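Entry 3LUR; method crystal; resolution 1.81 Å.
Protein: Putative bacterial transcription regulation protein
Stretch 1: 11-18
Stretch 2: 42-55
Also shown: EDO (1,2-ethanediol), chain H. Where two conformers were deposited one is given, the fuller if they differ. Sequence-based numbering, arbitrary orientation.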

ATOM      1  N   SER A  11      -7.081   8.749  11.013  1.00 10.49           N
ATOM      2  CA  SER A  11      -5.665   8.890  10.759  1.00 11.24           C
ATOM      3  C   SER A  11      -4.973   7.711  11.410  1.00 12.03           C
ATOM      4  O   SER A  11      -5.321   7.307  12.515  1.00 12.24           O
ATOM      5  CB  SER A  11      -5.110  10.203  11.285  1.00 11.38           C
ATOM      6  OG  SER A  11      -5.676  11.291  10.567  1.00 11.24           O
ATOM      7  N   LEU A  12      -3.994   7.155  10.729  1.00 12.41           N
ATOM      8  CA  LEU A  12      -3.308   5.987  11.256  1.00 12.96           C
ATOM      9  C   LEU A  12      -1.820   6.220  11.350  1.00 13.35           C
ATOM     10  O   LEU A  12      -1.271   7.039  10.629  1.00 14.45           O
ATOM     11  CB  LEU A  12      -3.575   4.788  10.357  1.00 12.64           C
ATOM     12  CG  LEU A  12      -5.027   4.332  10.239  1.00 12.66           C
ATOM     13  CD1 LEU A  12      -5.124   3.282   9.181  1.00 12.42           C
ATOM     14  CD2 LEU A  12      -5.608   3.828  11.554  1.00 14.72           C
ATOM     15  N   THR A  13      -1.187   5.533  12.292  1.00 13.88           N
ATOM     16  CA  THR A  13       0.246   5.586  12.419  1.00 13.61           C
ATOM     17  C   THR A  13       0.802   4.358  11.694  1.00 13.30           C
ATOM     18  O   THR A  13       0.452   3.218  12.025  1.00 12.63           O
ATOM     19  CB  THR A  13       0.687   5.554  13.866  1.00 13.43           C
ATOM     20  OG1 THR A  13       0.253   6.746  14.515  1.00 14.86           O
ATOM     21  CG2 THR A  13       2.194   5.470  13.959  1.00 13.83           C
ATOM     22  N   LEU A  14       1.642   4.597  10.691  1.00 12.70           N
ATOM     23  CA  LEU A  14       2.240   3.495   9.920  1.00 12.59           C
ATOM     24  C   LEU A  14       3.721   3.385  10.259  1.00 12.06           C
ATOM     25  O   LEU A  14       4.426   4.393  10.335  1.00 12.74           O
ATOM     26  CB  LEU A  14       2.047   3.736   8.438  1.00 12.88           C
ATOM     27  CG  LEU A  14       0.614   3.853   7.967  1.00 13.97           C
ATOM     28  CD1 LEU A  14       0.569   3.940   6.448  1.00 14.72           C
ATOM     29  CD2 LEU A  14      -0.224   2.654   8.419  1.00 15.51           C
ATOM     30  N   VAL A  15       4.160   2.165  10.558  1.00 11.09           N
ATOM     31  CA  VAL A  15       5.512   1.880  10.967  1.00  9.65           C
ATOM     32  C   VAL A  15       6.096   0.984   9.883  1.00  9.28           C
ATOM     33  O   VAL A  15       5.520  -0.053   9.536  1.00  7.97           O
ATOM     34  CB  VAL A  15       5.563   1.098  12.308  1.00 10.42           C
ATOM     35  CG1 VAL A  15       7.001   0.893  12.765  1.00  8.99           C
ATOM     36  CG2 VAL A  15       4.755   1.820  13.440  1.00  8.75           C
ATOM     37  N   GLY A  16       7.234   1.359   9.355  1.00  9.32           N
ATOM     38  CA  GLY A  16       7.825   0.561   8.304  1.00  9.57           C
ATOM     39  C   GLY A  16       9.087   1.122   7.704  1.00  9.27           C
ATOM     40  O   GLY A  16       9.806   1.914   8.338  1.00  9.75           O
ATOM     41  N   ILE A  17       9.347   0.705   6.467  1.00  9.22           N
ATOM     42  CA  ILE A  17      10.549   1.077   5.748  1.00  9.23           C
ATOM     43  C   ILE A  17      10.166   1.574   4.376  1.00  9.68           C
ATOM     44  O   ILE A  17       9.360   0.949   3.689  1.00  9.05           O
ATOM     45  CB  ILE A  17      11.521  -0.129   5.598  1.00  9.64           C
ATOM     46  CG1 ILE A  17      11.928  -0.673   6.967  1.00 12.05           C
ATOM     47  CG2 ILE A  17      12.771   0.299   4.865  1.00  9.12           C
ATOM     48  CD1 ILE A  17      12.766   0.351   7.793  1.00 12.73           C
ATOM     49  N   LYS A  18      10.802   2.667   3.964  1.00  9.68           N
ATOM     50  CA  LYS A  18      10.481   3.298   2.701  0.50 10.32           C
ATOM     51  C   LYS A  18      11.661   3.249   1.738  1.00  9.89           C
ATOM     52  O   LYS A  18      12.797   3.379   2.139  1.00 10.28           O
ATOM     53  CB  LYS A  18      10.065   4.762   2.939  0.50 10.86           C
ATOM     54  CG  LYS A  18       9.552   5.472   1.695  0.50 11.40           C
ATOM     55  CD  LYS A  18       9.052   6.899   1.982  0.50 12.17           C
ATOM     56  CE  LYS A  18      10.138   7.951   1.913  0.50 13.25           C
ATOM     57  NZ  LYS A  18       9.526   9.316   1.757  0.50 13.43           N
ATOM     58  N   GLY A  42      14.325 -10.153   7.916  1.00 12.68           N
ATOM     59  CA  GLY A  42      13.521 -10.300   9.141  1.00 12.91           C
ATOM     60  C   GLY A  42      12.734  -9.049   9.467  1.00 13.20           C
ATOM     61  O   GLY A  42      12.184  -8.913  10.553  1.00 13.03           O
ATOM     62  N   VAL A  43      12.711  -8.104   8.532  1.00 13.18           N
ATOM     63  CA  VAL A  43      11.977  -6.885   8.738  1.00 13.51           C
ATOM     64  C   VAL A  43      10.485  -7.189   8.794  1.00 13.82           C
ATOM     65  O   VAL A  43       9.753  -6.604   9.615  1.00 13.17           O
ATOM     66  CB  VAL A  43      12.241  -5.875   7.608  1.00 13.35           C
ATOM     67  CG1 VAL A  43      11.202  -4.757   7.647  1.00 12.76           C
ATOM     68  CG2 VAL A  43      13.681  -5.334   7.684  1.00 13.45           C
ATOM     69  N   ILE A  44      10.013  -8.095   7.929  1.00 14.37           N
ATOM     70  CA  ILE A  44       8.585  -8.385   7.916  1.00 14.77           C
ATOM     71  C   ILE A  44       8.144  -8.973   9.246  1.00 15.44           C
ATOM     72  O   ILE A  44       7.107  -8.570   9.780  1.00 15.66           O
ATOM     73  CB  ILE A  44       8.119  -9.305   6.773  1.00 14.89           C
ATOM     74  CG1 ILE A  44       8.466  -8.719   5.401  1.00 13.92           C
ATOM     75  CG2 ILE A  44       6.572  -9.530   6.891  1.00 15.30           C
ATOM     76  CD1 ILE A  44       7.849  -7.353   5.121  1.00 13.46           C
ATOM     77  N   ALA A  45       8.936  -9.895   9.795  1.00 16.02           N
ATOM     78  CA  ALA A  45       8.582 -10.548  11.058  1.00 16.50           C
ATOM     79  C   ALA A  45       8.543  -9.531  12.178  1.00 16.56           C
ATOM     80  O   ALA A  45       7.628  -9.533  12.991  1.00 16.39           O
ATOM     81  CB  ALA A  45       9.560 -11.686  11.387  1.00 16.74           C
ATOM     82  N   ASP A  46       9.510  -8.624  12.182  1.00 16.25           N
ATOM     83  CA  ASP A  46       9.554  -7.592  13.186  1.00 16.59           C
ATOM     84  C   ASP A  46       8.356  -6.621  13.110  1.00 15.96           C
ATOM     85  O   ASP A  46       7.808  -6.252  14.129  1.00 15.09           O
ATOM     86  CB  ASP A  46      10.845  -6.801  13.073  1.00 17.09           C
ATOM     87  CG  ASP A  46      11.112  -5.972  14.301  1.00 18.97           C
ATOM     88  OD1 ASP A  46      11.013  -6.542  15.421  1.00 21.91           O
ATOM     89  OD2 ASP A  46      11.407  -4.766  14.155  1.00 21.68           O
ATOM     90  N   LEU A  47       7.988  -6.186  11.901  1.00 15.25           N
ATOM     91  CA  LEU A  47       6.854  -5.296  11.743  1.00 15.28           C
ATOM     92  C   LEU A  47       5.553  -5.989  12.124  1.00 15.71           C
ATOM     93  O   LEU A  47       4.668  -5.372  12.690  1.00 15.54           O
ATOM     94  CB  LEU A  47       6.761  -4.768  10.316  1.00 14.78           C
ATOM     95  CG  LEU A  47       7.839  -3.810   9.860  1.00 13.80           C
ATOM     96  CD1 LEU A  47       7.557  -3.437   8.400  1.00 12.27           C
ATOM     97  CD2 LEU A  47       7.884  -2.577  10.759  1.00 12.25           C
ATOM     98  N   GLN A  48       5.452  -7.285  11.854  1.00 16.51           N
ATOM     99  CA  GLN A  48       4.232  -8.002  12.199  1.00 17.83           C
ATOM    100  C   GLN A  48       4.022  -8.064  13.697  1.00 17.45           C
ATOM    101  O   GLN A  48       2.881  -8.136  14.144  1.00 18.19           O
ATOM    102  CB  GLN A  48       4.176  -9.386  11.556  1.00 17.78           C
ATOM    103  CG  GLN A  48       3.874  -9.330  10.073  1.00 20.63           C
ATOM    104  CD  GLN A  48       2.461  -8.802   9.761  1.00 24.42           C
ATOM    105  OE1 GLN A  48       2.041  -7.747  10.248  1.00 26.65           O
ATOM    106  NE2 GLN A  48       1.746  -9.526   8.899  1.00 28.15           N
ATOM    107  N   LEU A  49       5.100  -7.974  14.475  1.00 17.30           N
ATOM    108  CA  LEU A  49       4.968  -7.948  15.929  1.00 17.22           C
ATOM    109  C   LEU A  49       4.409  -6.630  16.407  1.00 16.73           C
ATOM    110  O   LEU A  49       3.843  -6.576  17.480  1.00 16.13           O
ATOM    111  CB  LEU A  49       6.303  -8.198  16.609  1.00 17.45           C
ATOM    112  CG  LEU A  49       6.867  -9.601  16.441  1.00 17.86           C
ATOM    113  CD1 LEU A  49       8.269  -9.680  17.090  1.00 18.42           C
ATOM    114  CD2 LEU A  49       5.909 -10.616  17.045  1.00 19.77           C
ATOM    115  N   LYS A  50       4.574  -5.574  15.599  1.00 15.92           N
ATOM    116  CA  LYS A  50       4.093  -4.221  15.927  1.00 15.56           C
ATOM    117  C   LYS A  50       2.706  -3.935  15.374  1.00 15.12           C
ATOM    118  O   LYS A  50       2.117  -2.903  15.674  1.00 15.25           O
ATOM    119  CB  LYS A  50       5.047  -3.166  15.345  1.00 15.38           C
ATOM    120  CG  LYS A  50       6.474  -3.294  15.845  1.00 17.44           C
ATOM    121  CD  LYS A  50       7.330  -2.111  15.418  1.00 17.68           C
ATOM    122  CE  LYS A  50       8.767  -2.260  15.924  1.00 18.93           C
ATOM    123  NZ  LYS A  50       8.817  -2.400  17.411  1.00 19.98           N
ATOM    124  N   ASN A  51       2.206  -4.832  14.550  1.00 14.89           N
ATOM    125  CA  ASN A  51       0.912  -4.641  13.881  1.00 14.26           C
ATOM    126  C   ASN A  51      -0.219  -4.606  14.899  1.00 14.44           C
ATOM    127  O   ASN A  51      -0.475  -5.592  15.577  1.00 13.45           O
ATOM    128  CB  ASN A  51       0.690  -5.746  12.848  1.00 14.37           C
ATOM    129  CG  ASN A  51      -0.449  -5.441  11.878  1.00 13.72           C
ATOM    130  OD1 ASN A  51      -1.437  -4.812  12.235  1.00 12.25           O
ATOM    131  ND2 ASN A  51      -0.310  -5.909  10.646  1.00 13.24           N
ATOM    132  N   ASN A  52      -0.884  -3.465  15.011  1.00 14.58           N
ATOM    133  CA  ASN A  52      -1.943  -3.301  16.020  1.00 15.66           C
ATOM    134  C   ASN A  52      -3.330  -3.665  15.523  1.00 16.21           C
ATOM    135  O   ASN A  52      -4.283  -3.444  16.219  1.00 16.41           O
ATOM    136  CB  ASN A  52      -1.949  -1.871  16.592  1.00 15.15           C
ATOM    137  CG  ASN A  52      -2.457  -0.835  15.609  1.00 14.63           C
ATOM    138  OD1 ASN A  52      -2.806  -1.154  14.472  1.00 12.94           O
ATOM    139  ND2 ASN A  52      -2.503   0.416  16.044  1.00 12.62           N
ATOM    140  N   GLY A  53      -3.431  -4.156  14.289  1.00 17.01           N
ATOM    141  CA  GLY A  53      -4.715  -4.571  13.723  1.00 17.85           C
ATOM    142  C   GLY A  53      -5.626  -3.490  13.131  1.00 18.12           C
ATOM    143  O   GLY A  53      -6.686  -3.823  12.614  1.00 18.38           O
ATOM    144  N   ASP A  54      -5.225  -2.216  13.167  1.00 17.74           N
ATOM    145  CA  ASP A  54      -6.054  -1.141  12.587  1.00 17.87           C
ATOM    146  C   ASP A  54      -6.403  -1.466  11.152  1.00 17.96           C
ATOM    147  O   ASP A  54      -7.494  -1.130  10.691  1.00 17.86           O
ATOM    148  CB  ASP A  54      -5.356   0.216  12.639  1.00 17.87           C
ATOM    149  CG  ASP A  54      -5.395   0.834  14.012  1.00 17.95           C
ATOM    150  OD1 ASP A  54      -6.251   0.448  14.822  1.00 21.19           O
ATOM    151  OD2 ASP A  54      -4.592   1.739  14.279  1.00 16.88           O
ATOM    152  N   LEU A  55      -5.424  -2.013  10.422  1.00 17.60           N
ATOM    153  CA  LEU A  55      -5.649  -2.588   9.094  1.00 17.64           C
ATOM    154  C   LEU A  55      -5.185  -4.036   9.186  1.00 17.63           C
ATOM    155  O   LEU A  55      -4.100  -4.321   9.708  1.00 16.75           O
ATOM    156  CB  LEU A  55      -4.891  -1.848   8.002  1.00 17.33           C
ATOM    157  CG  LEU A  55      -5.485  -0.480   7.653  1.00 16.65           C
ATOM    158  CD1 LEU A  55      -4.581   0.293   6.756  1.00 16.05           C
ATOM    159  CD2 LEU A  55      -6.888  -0.656   7.022  1.00 17.38           C
TER
HETATM  160  C1  EDO H 162      -0.189 -11.313   7.505  1.00 43.51           C
HETATM  161  O1  EDO H 162      -0.045 -10.367   6.428  1.00 42.97           O
HETATM  162  C2  EDO H 162      -1.516 -11.068   8.236  1.00 43.89           C
HETATM  163  O2  EDO H 162      -1.465  -9.859   9.003  1.00 44.75           O
HETATM  164  O   HOH W   1      -2.460   3.301  13.849  1.00 15.93           O

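What forms the apolar centre? Strand 12-18 and the helix that begins at Val43 run nearly antiparallel, their axes 9.0 Å apart at closest, and the side chain of buried Leu47 reaches toward the strand. Its CD2 lies 4.1 Å from Val15 CG1 and 3.7 Å from Val15 O. CD2 also touches the backbone of Gly16, 4.0 Å from its CA, and the CA atoms of Gly16 and Leu47 are 6.9 Å apart.

How does the packing continue along the strand? Leu12, Val15 and Ile17 point their CA-to-CB bonds toward the second stretch, where their apolar side chains meet Leu55, Leu47 and Val43; in all, 336 Å² is buried, both sides summed. Ile17 CG1 meets Val43 CG1 at 4.2 Å, one helical turn before Leu47. Lys50 adds its aliphatic stem, CD lying 4.0 Å from Val15 CG1, while its charged end leads away.

What closes the other end? Leu12, at the start of the strand, lies beside the loop that follows the helix, where its CD1 packs 3.9 Å from CD1 of buried Leu55. Its CD2 lies 3.6 Å from Asp54 OD2, at the exposed margin.

Where does polarity enter? No direct hydrogen bond joins the stretches; water 1 accepts from Thr13 N at 3.0 Å and lies 2.7 Å from Asp54 OD2, within hydrogen-bonding reach, so it can bridge them. Asp54 is exposed, where its carboxylate can meet water. Asn52 OD1 steadies this loop by accepting from Asp54 N at 2.9 Å.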